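Local coordinates for protein HI_1472 (Haemophilus influenzae, PDB 3PSH) that binds molybdate and tungstate in the periplasm as the solute-binding component of the MolBCA ABC transporter, which imports molybdate with low affinity, at residues Asp1-Thr5 with Thr13-Ile18; Leu114-Glu118 with Pro127-Asp131; Leu227-Leu231 with Gly256-Ile260; Pro283-Leu288 with Met310-Tyr315. Residue numbers count along the deposited sequence, not the author numbering.

How the contacts relate
The four contacts follow one another along the chain without nesting or crossing, each closing before the next opens. Contact 1 closes the N-terminal hairpin 2-5/11-14, ahead of the first parallel sheet. Contact 2 draws together the ends of the long loop between strand 109-112 of that sheet and helix 132-151. Contact 3 lies in the other lobe, joining two successive strand-to-strand connections of the second parallel sheet; its centre is about 51 Å from that of contact 1, on the opposite side of the chain's centre. Contact 4 packs helix 283-297 against helix 307-319, closing the connection between these two C-terminal helices. Contacts 2 and 4 come nearest, about 6 Å between closest atoms, without touching.

Contact 1 (Asp1-Thr5 with Thr13-Ile18); sequences DRIIT and TIPDHI
This contact is the open end of an antiparallel beta hairpin, strand 2-5 against strand 11-14, together with the chain that leaves the second strand at Pro15. Asp1 (m) starts the first segment, with its CA 4.5 Å from the CA of Pro15. Its N makes a salt bridge, weak as a hydrogen bond, with Asp16 OD1 at 3.0 Å, and water 1 joins Asp1 OD1 (2.9 Å) to Asp16 N (2.8 Å). Arg2, extended at -130/147, forms a hydrogen-bonded pair with Ile14: Arg2 N to Ile14 O is 2.9 Å and Ile14 N to Arg2 O is 2.8 Å. With chi1 to chi3 at m, t, m, its side chain curls over the departing chain, so that NE and NH2 of Arg2 both donate to Pro15 O at 2.9 and 3.2 Å. Ile14 CD1 covers one guanidinium face and Asp16 O the other; NH1 and NH2 also bond Glu149 O and Val150 O, tying the hairpin to the end of helix 132-151. Ile3 then forms a non-hydrogen-bonded pair with Thr13 (CA-CA 4.4 Å), its CG1 lying 3.6 Å from Thr13 OG1. Ile4, whose backbone pairs with Val12, sets its side chain against helix 132-151 and brings CG2 within 4.4 Å of Ile14 CD1.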
loop_
_atom_site.group_PDB
_atom_site.type_symbol
_atom_site.label_atom_id
_atom_site.label_comp_id
_atom_site.label_asym_id
_atom_site.label_seq_id
_atom_site.Cartn_x
_atom_site.Cartn_y
_atom_site.Cartn_z
ATOM N N ASP A 1 10.720 25.102 -16.057
ATOM C CA ASP A 1 10.393 23.600 -15.813
ATOM C C ASP A 1 11.368 23.048 -14.788
ATOM O O ASP A 1 12.328 23.724 -14.317
ATOM C CB ASP A 1 10.387 22.791 -17.129
ATOM C CG ASP A 1 9.228 23.198 -18.073
ATOM O OD1 ASP A 1 8.287 23.886 -17.670
ATOM O OD2 ASP A 1 9.216 22.847 -19.292
ATOM N N ARG A 2 11.086 21.815 -14.382
ATOM C CA ARG A 2 11.882 21.130 -13.387
ATOM C C ARG A 2 12.197 19.788 -13.954
ATOM O O ARG A 2 11.322 19.172 -14.616
ATOM C CB ARG A 2 10.989 20.901 -12.125
ATOM C CG ARG A 2 10.494 22.135 -11.503
ATOM C CD ARG A 2 9.733 21.800 -10.252
ATOM N NE ARG A 2 8.367 21.413 -10.601
ATOM C CZ ARG A 2 7.537 20.917 -9.677
ATOM N NH1 ARG A 2 8.036 20.665 -8.465
ATOM N NH2 ARG A 2 6.307 20.597 -10.006
ATOM N N ILE A 3 13.386 19.255 -13.622
ATOM C CA ILE A 3 13.648 17.838 -13.963
ATOM C C ILE A 3 13.683 16.988 -12.703
ATOM O O ILE A 3 14.329 17.323 -11.709
ATOM C CB ILE A 3 14.977 17.715 -14.772
ATOM C CG1 ILE A 3 14.892 18.516 -16.082
ATOM C CG2 ILE A 3 15.295 16.342 -15.117
ATOM C CD1 ILE A 3 16.300 18.725 -16.680
ATOM N N ILE A 4 12.924 15.877 -12.757
ATOM C CA ILE A 4 12.972 14.921 -11.634
ATOM C C ILE A 4 13.425 13.580 -12.130
ATOM O O ILE A 4 13.443 13.369 -13.298
ATOM C CB ILE A 4 11.597 14.830 -10.853
ATOM C CG1 ILE A 4 10.456 14.281 -11.769
ATOM C CG2 ILE A 4 11.272 16.167 -10.181
ATOM C CD1 ILE A 4 10.354 12.721 -11.897
ATOM N N THR A 5 13.810 12.681 -11.198
ATOM C CA THR A 5 14.078 11.278 -11.534
ATOM C C THR A 5 12.995 10.451 -10.844
ATOM O O THR A 5 12.764 10.536 -9.646
ATOM C CB THR A 5 15.452 10.794 -11.099
ATOM O OG1 THR A 5 16.425 11.677 -11.694
ATOM C CG2 THR A 5 15.732 9.383 -11.530
ATOM N N THR A 13 10.882 15.819 -17.338
ATOM C CA THR A 13 10.706 17.311 -17.237
ATOM C C THR A 13 9.280 17.673 -17.013
ATOM O O THR A 13 8.392 17.195 -17.777
ATOM C CB THR A 13 11.241 18.022 -18.522
ATOM O OG1 THR A 13 12.612 17.643 -18.712
ATOM C CG2 THR A 13 11.208 19.504 -18.327
ATOM N N ILE A 14 9.031 18.449 -15.965
ATOM C CA ILE A 14 7.605 18.788 -15.641
ATOM C C ILE A 14 7.488 20.294 -15.487
ATOM O O ILE A 14 8.496 20.955 -15.220
ATOM C CB ILE A 14 7.116 18.097 -14.357
ATOM C CG1 ILE A 14 8.012 18.520 -13.159
ATOM C CG2 ILE A 14 7.231 16.517 -14.543
ATOM C CD1 ILE A 14 7.525 17.892 -11.813
ATOM N N PRO A 15 6.273 20.811 -15.549
ATOM C CA PRO A 15 6.092 22.238 -15.276
ATOM C C PRO A 15 6.522 22.622 -13.851
ATOM O O PRO A 15 6.604 21.793 -12.923
ATOM C CB PRO A 15 4.575 22.398 -15.360
ATOM C CG PRO A 15 4.136 21.350 -16.295
ATOM C CD PRO A 15 5.002 20.169 -15.941
ATOM N N ASP A 16 6.797 23.912 -13.677
ATOM C CA ASP A 16 7.141 24.374 -12.368
ATOM C C ASP A 16 6.013 24.242 -11.319
ATOM O O ASP A 16 6.327 24.076 -10.080
ATOM C CB ASP A 16 7.482 25.879 -12.489
ATOM C CG ASP A 16 8.783 26.124 -13.102
ATOM O OD1 ASP A 16 9.626 25.257 -13.299
ATOM O OD2 ASP A 16 9.057 27.337 -13.274
ATOM N N HIS A 17 4.778 24.273 -11.764
ATOM C CA HIS A 17 3.634 24.059 -10.862
ATOM C C HIS A 17 2.770 23.042 -11.519
ATOM O O HIS A 17 2.591 23.040 -12.739
ATOM C CB HIS A 17 2.868 25.330 -10.572
ATOM C CG HIS A 17 3.773 26.430 -10.143
ATOM N ND1 HIS A 17 4.462 26.391 -8.948
ATOM C CD2 HIS A 17 4.134 27.584 -10.777
ATOM C CE1 HIS A 17 5.171 27.515 -8.823
ATOM N NE2 HIS A 17 4.999 28.245 -9.925
ATOM N N ILE A 18 2.166 22.214 -10.648
ATOM C CA ILE A 18 1.192 21.210 -11.091
ATOM C C ILE A 18 -0.205 21.500 -10.474
ATOM O O ILE A 18 -0.433 21.603 -9.190
ATOM C CB ILE A 18 1.696 19.815 -10.591
ATOM C CG1 ILE A 18 2.951 19.358 -11.317
ATOM C CG2 ILE A 18 0.677 18.675 -10.810
ATOM C CD1 ILE A 18 2.752 19.376 -12.792
HETATM O O HOH W 1 7.286 25.747 -15.748
#

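Contact 2 (Leu114-Glu118 with Pro127-Asp131); sequences LRTGE and PTLTD
Arg115 lays one face of its guanidinium over the ring of Pro127, with Arg115 CZ 3.3 Å from Pro127 CG. Its chi1 of 92° lies between wells, while chi2 and chi3 are t; the extended chain brings NH2 to the carbonyls of Glu121 and Lys124, and CD to 4.3 Å from Leu129 CD2. Gly117, at 77/-174, has its CA 4.2 Å from Leu129 CD2, and an ideal CB there would clash with that methyl at 2.8 Å. Neither segment is regular; the touching parts, 115-118 and 127-130, run 68° apart, and both belong to the long loop joining strand 109-112 to helix 132-151 beside the molybdate site. Arg115 is about 5 Å, side chain to side chain, from the molybdate-binding Tyr280. Farther along, Glu118 (m, p) grips the second segment: Thr130 N donates to Glu118 OE1 at 3.2 Å, and Thr130 OG1 (chi1 p) to Glu118 OE2 at 2.6 Å. Water 2 links Glu118 OE1 (2.8 Å) to N of Asp131 (3.0 Å), the helix N-cap, whose OD1 receives Lys134 N.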
loop_
_atom_site.group_PDB
_atom_site.type_symbol
_atom_site.label_atom_id
_atom_site.label_comp_id
_atom_site.label_asym_id
_atom_site.label_seq_id
_atom_site.Cartn_x
_atom_site.Cartn_y
_atom_site.Cartn_z
ATOM N N LEU A 114 7.389 3.142 -4.959
ATOM C CA LEU A 114 7.587 3.064 -3.490
ATOM C C LEU A 114 8.632 1.975 -3.099
ATOM O O LEU A 114 8.626 1.415 -1.943
ATOM C CB LEU A 114 6.249 2.832 -2.756
ATOM C CG LEU A 114 5.211 3.899 -3.140
ATOM C CD1 LEU A 114 3.922 3.594 -2.295
ATOM C CD2 LEU A 114 5.688 5.310 -2.895
ATOM N N ARG A 115 9.542 1.695 -3.998
ATOM C CA ARG A 115 10.639 0.763 -3.756
ATOM C C ARG A 115 11.943 1.234 -4.443
ATOM O O ARG A 115 11.968 1.759 -5.590
ATOM C CB ARG A 115 10.203 -0.669 -4.172
ATOM C CG ARG A 115 10.453 -1.189 -5.542
ATOM C CD ARG A 115 10.327 -2.717 -5.556
ATOM N NE ARG A 115 10.301 -3.160 -6.931
ATOM C CZ ARG A 115 9.213 -3.450 -7.587
ATOM N NH1 ARG A 115 7.980 -3.344 -7.056
ATOM N NH2 ARG A 115 9.334 -3.798 -8.815
ATOM N N THR A 116 13.056 1.021 -3.787
ATOM C CA THR A 116 14.348 1.151 -4.508
ATOM C C THR A 116 14.661 -0.272 -4.990
ATOM O O THR A 116 13.994 -0.811 -5.882
ATOM C CB THR A 116 15.431 1.871 -3.623
ATOM O OG1 THR A 116 15.548 1.175 -2.384
ATOM C CG2 THR A 116 15.078 3.308 -3.346
ATOM N N GLY A 117 15.652 -0.902 -4.423
ATOM C CA GLY A 117 16.004 -2.240 -4.820
ATOM C C GLY A 117 16.769 -2.285 -6.134
ATOM O O GLY A 117 17.102 -1.247 -6.733
ATOM N N GLU A 118 16.998 -3.518 -6.568
ATOM C CA GLU A 118 17.693 -3.837 -7.820
ATOM C C GLU A 118 17.041 -3.039 -9.015
ATOM O O GLU A 118 15.818 -3.125 -9.276
ATOM C CB GLU A 118 17.539 -5.375 -8.035
ATOM C CG GLU A 118 18.486 -6.366 -7.240
ATOM C CD GLU A 118 18.318 -6.405 -5.736
ATOM O OE1 GLU A 118 17.203 -6.190 -5.207
ATOM O OE2 GLU A 118 19.356 -6.705 -5.075
ATOM N N PRO A 127 8.734 -8.282 -7.970
ATOM C CA PRO A 127 10.242 -8.238 -8.017
ATOM C C PRO A 127 10.862 -9.333 -7.168
ATOM O O PRO A 127 10.153 -9.950 -6.337
ATOM C CB PRO A 127 10.601 -6.906 -7.436
ATOM C CG PRO A 127 9.402 -6.584 -6.487
ATOM C CD PRO A 127 8.149 -7.239 -7.085
ATOM N N THR A 128 12.122 -9.613 -7.438
ATOM C CA THR A 128 13.033 -10.413 -6.591
ATOM C C THR A 128 14.034 -9.372 -6.006
ATOM O O THR A 128 14.776 -8.670 -6.736
ATOM C CB THR A 128 13.819 -11.440 -7.477
ATOM O OG1 THR A 128 12.881 -12.296 -8.101
ATOM C CG2 THR A 128 14.824 -12.205 -6.666
ATOM N N LEU A 129 14.065 -9.307 -4.680
ATOM C CA LEU A 129 14.772 -8.279 -3.966
ATOM C C LEU A 129 15.684 -8.911 -2.931
ATOM O O LEU A 129 15.262 -9.758 -2.140
ATOM C CB LEU A 129 13.817 -7.341 -3.248
ATOM C CG LEU A 129 12.812 -6.654 -4.142
ATOM C CD1 LEU A 129 11.751 -6.058 -3.189
ATOM C CD2 LEU A 129 13.436 -5.569 -5.035
ATOM N N THR A 130 16.944 -8.513 -2.962
ATOM C CA THR A 130 17.891 -9.101 -2.055
ATOM C C THR A 130 17.813 -8.468 -0.643
ATOM O O THR A 130 18.303 -9.081 0.330
ATOM C CB THR A 130 19.363 -9.025 -2.565
ATOM O OG1 THR A 130 19.724 -7.668 -2.694
ATOM C CG2 THR A 130 19.552 -9.785 -3.891
ATOM N N ASP A 131 17.141 -7.264 -0.503
ATOM C CA ASP A 131 16.964 -6.638 0.764
ATOM C C ASP A 131 15.668 -5.858 0.709
ATOM O O ASP A 131 15.694 -4.575 0.671
ATOM C CB ASP A 131 18.070 -5.637 1.004
ATOM C CG ASP A 131 18.123 -5.058 2.503
ATOM O OD1 ASP A 131 17.107 -5.211 3.257
ATOM O OD2 ASP A 131 19.130 -4.542 2.976
HETATM O O HOH W 2 16.503 -5.223 -2.653
#

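Contact 3 (Leu227-Leu231 with Gly256-Ile260); sequences LENVL and GWANI
Three side chains of the first turn of helix 227-233, Leu227, Val230 and Leu231, make the ridge that fits the concave side of Gly256-Ile260. Leu227, with chi1 t and chi2 43°, sets CD1 over the Trp257 face, 3.8 Å from the centroid of the five-membered ring and 15° off its normal, a CH-pi contact. The hollow beside it exists because Gly256 has no side chain: an ideal CB would lie 2.7 Å from Leu227 CD2. Both segments belong to the lobe built on the parallel sheet 211-213, 184-188, 237-240, 268-270; they lie in the successive connections leading into strand 237-240 and from it to strand 268-270. The second segment leaves a 3-10 turn at Gly256-Trp257 and folds into a type I beta turn, Ile260 N to Trp257 O 3.1 Å, which aims Ile260 at the helix. Val230 (t) rests against the seam where Trp257 and Ile260 meet, its CG1 4.0 Å from Trp257 CZ3 and 3.8 Å from Ile260 CD1; Val230 and Trp257 also rest on Tyr187 of strand 184-188. Leu231 (m, t) lies along the outer edge, with CD2 3.6 Å from Gly256 O and 3.7 Å from Ile260 CG1.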
loop_
_atom_site.group_PDB
_atom_site.type_symbol
_atom_site.label_atom_id
_atom_site.label_comp_id
_atom_site.label_asym_id
_atom_site.label_seq_id
_atom_site.Cartn_x
_atom_site.Cartn_y
_atom_site.Cartn_z
ATOM N N LEU A 227 -6.345 -24.113 -2.419
ATOM C CA LEU A 227 -6.800 -24.469 -1.086
ATOM C C LEU A 227 -5.824 -25.458 -0.471
ATOM O O LEU A 227 -5.449 -25.293 0.704
ATOM C CB LEU A 227 -8.286 -24.950 -1.081
ATOM C CG LEU A 227 -8.950 -25.377 0.270
ATOM C CD1 LEU A 227 -8.601 -24.381 1.501
ATOM C CD2 LEU A 227 -10.456 -25.633 0.169
ATOM N N GLU A 228 -5.333 -26.416 -1.270
ATOM C CA GLU A 228 -4.337 -27.373 -0.753
ATOM C C GLU A 228 -3.045 -26.675 -0.151
ATOM O O GLU A 228 -2.518 -27.053 0.931
ATOM C CB GLU A 228 -4.028 -28.487 -1.797
ATOM C CG GLU A 228 -3.124 -29.595 -1.275
ATOM C CD GLU A 228 -3.717 -30.417 -0.151
ATOM O OE1 GLU A 228 -4.960 -30.418 0.086
ATOM O OE2 GLU A 228 -2.895 -31.027 0.557
ATOM N N ASN A 229 -2.522 -25.652 -0.851
ATOM C CA ASN A 229 -1.399 -24.829 -0.347
ATOM C C ASN A 229 -1.691 -24.262 1.048
ATOM O O ASN A 229 -0.860 -24.377 1.927
ATOM C CB ASN A 229 -1.088 -23.651 -1.312
ATOM C CG ASN A 229 -0.648 -24.104 -2.709
ATOM O OD1 ASN A 229 0.112 -25.075 -2.878
ATOM N ND2 ASN A 229 -1.170 -23.404 -3.736
ATOM N N VAL A 230 -2.866 -23.664 1.229
ATOM C CA VAL A 230 -3.208 -23.021 2.499
ATOM C C VAL A 230 -3.409 -24.069 3.643
ATOM O O VAL A 230 -2.996 -23.852 4.809
ATOM C CB VAL A 230 -4.520 -22.225 2.389
ATOM C CG1 VAL A 230 -4.744 -21.386 3.699
ATOM C CG2 VAL A 230 -4.550 -21.364 1.111
ATOM N N LEU A 231 -3.970 -25.224 3.276
ATOM C CA LEU A 231 -4.125 -26.309 4.294
ATOM C C LEU A 231 -2.761 -26.839 4.725
ATOM O O LEU A 231 -2.539 -27.078 5.920
ATOM C CB LEU A 231 -4.904 -27.438 3.671
ATOM C CG LEU A 231 -6.376 -27.223 3.285
ATOM C CD1 LEU A 231 -6.972 -28.479 2.536
ATOM C CD2 LEU A 231 -7.225 -26.859 4.500
ATOM N N GLY A 256 -14.258 -26.071 3.533
ATOM C CA GLY A 256 -12.925 -26.520 3.102
ATOM C C GLY A 256 -11.804 -25.929 3.954
ATOM O O GLY A 256 -10.737 -26.486 4.033
ATOM N N TRP A 257 -12.098 -24.781 4.575
ATOM C CA TRP A 257 -11.160 -24.003 5.404
ATOM C C TRP A 257 -11.236 -24.375 6.888
ATOM O O TRP A 257 -10.359 -23.923 7.703
ATOM C CB TRP A 257 -11.407 -22.495 5.263
ATOM C CG TRP A 257 -11.014 -21.967 3.906
ATOM C CD1 TRP A 257 -11.592 -22.259 2.689
ATOM C CD2 TRP A 257 -10.040 -20.946 3.658
ATOM N NE1 TRP A 257 -10.974 -21.492 1.668
ATOM C CE2 TRP A 257 -9.982 -20.740 2.247
ATOM C CE3 TRP A 257 -9.086 -20.296 4.463
ATOM C CZ2 TRP A 257 -9.071 -19.803 1.664
ATOM C CZ3 TRP A 257 -8.160 -19.393 3.854
ATOM C CH2 TRP A 257 -8.189 -19.160 2.474
ATOM N N ALA A 258 -12.275 -25.142 7.262
ATOM C CA ALA A 258 -12.598 -25.377 8.697
ATOM C C ALA A 258 -11.518 -25.981 9.632
ATOM O O ALA A 258 -11.529 -25.723 10.870
ATOM C CB ALA A 258 -13.919 -26.181 8.829
ATOM N N ASN A 259 -10.619 -26.777 9.050
ATOM C CA ASN A 259 -9.577 -27.472 9.795
ATOM C C ASN A 259 -8.268 -26.684 9.864
ATOM O O ASN A 259 -7.382 -27.015 10.629
ATOM C CB ASN A 259 -9.251 -28.847 9.218
ATOM C CG ASN A 259 -10.329 -29.867 9.511
ATOM O OD1 ASN A 259 -10.430 -30.825 8.778
ATOM N ND2 ASN A 259 -11.128 -29.677 10.577
ATOM N N ILE A 260 -8.128 -25.645 9.054
ATOM C CA ILE A 260 -7.032 -24.738 9.338
ATOM C C ILE A 260 -6.994 -24.191 10.787
ATOM O O ILE A 260 -7.971 -23.739 11.394
ATOM C CB ILE A 260 -7.058 -23.574 8.303
ATOM C CG1 ILE A 260 -6.857 -24.128 6.900
ATOM C CG2 ILE A 260 -6.054 -22.568 8.686
ATOM C CD1 ILE A 260 -7.293 -23.001 5.941
#

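Contact 4 (Pro283-Leu288 with Met310-Tyr315); sequences PEALAL and MVNDYY
Met310 opens the second segment with its CB directed at segment 283-288, 4.1 Å from Leu288 CD2, and its carbonyl O 3.7 Å from the same CD2. Val311 (t) follows, its CA 3.9 Å from Leu288 CD2 and its CG2 4.2 Å from Leu288 CD1. The CA atoms of Val311 and Leu288, 6.4 Å apart, mark one register point, and those of Tyr314 and Glu284, 8.0 Å apart, the other. The axes of the two short segments run roughly antiparallel, at 152°, and approach to 11.0 Å; the helices pack knobs-into-holes: Leu288 (m, t) sits among Met310, Val311, Tyr314 and Tyr315. Helix 283-297 has a wider pi-type turn at 285-288. Tyr314 (t, chi2 105°) is the reciprocal knob, lodged among Pro283, Glu284, Ala287 and Leu288; Leu288 CD1 lies 3.6 Å from its CG, Glu284 CB 3.6 Å from its CE2 and Ala287 CB 4.0 Å from its CE1. Its OH bonds Gln34, which also bonds Glu284, fastening both helices to helix 26-34, which carries the molybdate-binding residues His26 and Gln27. Glu284 also salt-bridges Lys276. Tyr315, its OH bonded to Glu273, turns its ring edge to Leu288, CE1 to CD1 4.2 Å.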
loop_
_atom_site.group_PDB
_atom_site.type_symbol
_atom_site.label_atom_id
_atom_site.label_comp_id
_atom_site.label_asym_id
_atom_site.label_seq_id
_atom_site.Cartn_x
_atom_site.Cartn_y
_atom_site.Cartn_z
ATOM N N PRO A 283 2.348 4.934 4.252
ATOM C CA PRO A 283 2.885 5.483 5.479
ATOM C C PRO A 283 2.044 5.117 6.673
ATOM O O PRO A 283 2.628 4.895 7.753
ATOM C CB PRO A 283 2.848 7.015 5.260
ATOM C CG PRO A 283 1.898 7.234 3.966
ATOM C CD PRO A 283 2.042 5.948 3.189
ATOM N N GLU A 284 0.721 5.131 6.542
ATOM C CA GLU A 284 -0.138 4.738 7.702
ATOM C C GLU A 284 -0.037 3.298 8.079
ATOM O O GLU A 284 -0.326 2.947 9.239
ATOM C CB GLU A 284 -1.633 5.118 7.477
ATOM C CG GLU A 284 -2.364 4.334 6.364
ATOM C CD GLU A 284 -2.143 4.766 4.921
ATOM O OE1 GLU A 284 -1.167 5.507 4.650
ATOM O OE2 GLU A 284 -2.968 4.348 4.068
ATOM N N ALA A 285 0.311 2.465 7.109
ATOM C CA ALA A 285 0.471 0.990 7.374
ATOM C C ALA A 285 1.662 0.789 8.265
ATOM O O ALA A 285 1.545 -0.012 9.189
ATOM C CB ALA A 285 0.644 0.258 6.115
ATOM N N LEU A 286 2.784 1.484 8.003
ATOM C CA LEU A 286 3.960 1.429 8.972
ATOM C C LEU A 286 3.582 1.992 10.318
ATOM O O LEU A 286 3.639 1.300 11.373
ATOM C CB LEU A 286 5.205 2.210 8.420
ATOM C CG LEU A 286 5.864 1.314 7.336
ATOM C CD1 LEU A 286 5.135 1.054 5.963
ATOM C CD2 LEU A 286 7.291 1.900 7.045
ATOM N N ALA A 287 3.121 3.255 10.309
ATOM C CA ALA A 287 3.011 4.005 11.539
ATOM C C ALA A 287 1.939 3.364 12.499
ATOM O O ALA A 287 2.156 3.146 13.738
ATOM C CB ALA A 287 2.705 5.421 11.210
ATOM N N LEU A 288 0.778 3.081 11.929
ATOM C CA LEU A 288 -0.335 2.596 12.689
ATOM C C LEU A 288 -0.560 1.065 12.498
ATOM O O LEU A 288 -0.927 0.319 13.443
ATOM C CB LEU A 288 -1.614 3.419 12.262
ATOM C CG LEU A 288 -1.449 4.953 12.278
ATOM C CD1 LEU A 288 -2.769 5.608 11.748
ATOM C CD2 LEU A 288 -1.166 5.473 13.705
ATOM N N MET A 310 -2.965 7.368 18.836
ATOM C CA MET A 310 -1.952 7.432 17.808
ATOM C C MET A 310 -2.745 7.597 16.503
ATOM O O MET A 310 -2.368 8.414 15.617
ATOM C CB MET A 310 -1.091 6.173 17.782
ATOM C CG MET A 310 0.057 6.253 18.745
ATOM S SD MET A 310 0.911 4.614 18.522
ATOM C CE MET A 310 2.260 4.877 19.732
ATOM N N VAL A 311 -3.811 6.811 16.350
ATOM C CA VAL A 311 -4.584 6.817 15.075
ATOM C C VAL A 311 -5.323 8.131 14.851
ATOM O O VAL A 311 -5.307 8.724 13.719
ATOM C CB VAL A 311 -5.592 5.636 15.060
ATOM C CG1 VAL A 311 -6.579 5.790 13.837
ATOM C CG2 VAL A 311 -4.923 4.267 15.037
ATOM N N ASN A 312 -5.911 8.620 15.941
ATOM C CA ASN A 312 -6.582 9.930 15.870
ATOM C C ASN A 312 -5.647 11.082 15.466
ATOM O O ASN A 312 -6.004 11.861 14.531
ATOM C CB ASN A 312 -7.236 10.329 17.172
ATOM C CG ASN A 312 -8.032 11.638 17.011
ATOM O OD1 ASN A 312 -8.998 11.675 16.217
ATOM N ND2 ASN A 312 -7.605 12.721 17.701
ATOM N N ASP A 313 -4.478 11.172 16.117
ATOM C CA ASP A 313 -3.527 12.247 15.866
ATOM C C ASP A 313 -3.081 12.216 14.343
ATOM O O ASP A 313 -2.958 13.240 13.671
ATOM C CB ASP A 313 -2.262 12.099 16.743
ATOM C CG ASP A 313 -2.533 12.401 18.220
ATOM O OD1 ASP A 313 -3.580 13.033 18.472
ATOM O OD2 ASP A 313 -1.709 11.893 19.053
ATOM N N TYR A 314 -2.859 10.980 13.867
ATOM C CA TYR A 314 -2.419 10.727 12.511
ATOM C C TYR A 314 -3.543 11.115 11.516
ATOM O O TYR A 314 -3.245 11.820 10.486
ATOM C CB TYR A 314 -2.042 9.224 12.329
ATOM C CG TYR A 314 -1.381 8.880 10.928
ATOM C CD1 TYR A 314 -0.047 8.656 10.851
ATOM C CD2 TYR A 314 -2.139 8.930 9.782
ATOM C CE1 TYR A 314 0.592 8.382 9.561
ATOM C CE2 TYR A 314 -1.614 8.600 8.548
ATOM C CZ TYR A 314 -0.203 8.370 8.414
ATOM O OH TYR A 314 0.404 8.130 7.164
ATOM N N TYR A 315 -4.760 10.674 11.782
ATOM C CA TYR A 315 -5.894 10.958 10.888
ATOM C C TYR A 315 -6.154 12.468 10.892
ATOM O O TYR A 315 -6.346 13.020 9.820
ATOM C CB TYR A 315 -7.149 10.159 11.203
ATOM C CG TYR A 315 -7.214 8.860 10.463
ATOM C CD1 TYR A 315 -6.252 7.842 10.632
ATOM C CD2 TYR A 315 -8.250 8.605 9.540
ATOM C CE1 TYR A 315 -6.389 6.603 9.879
ATOM C CE2 TYR A 315 -8.424 7.378 8.859
ATOM C CZ TYR A 315 -7.425 6.358 9.024
ATOM O OH TYR A 315 -7.607 5.212 8.265
#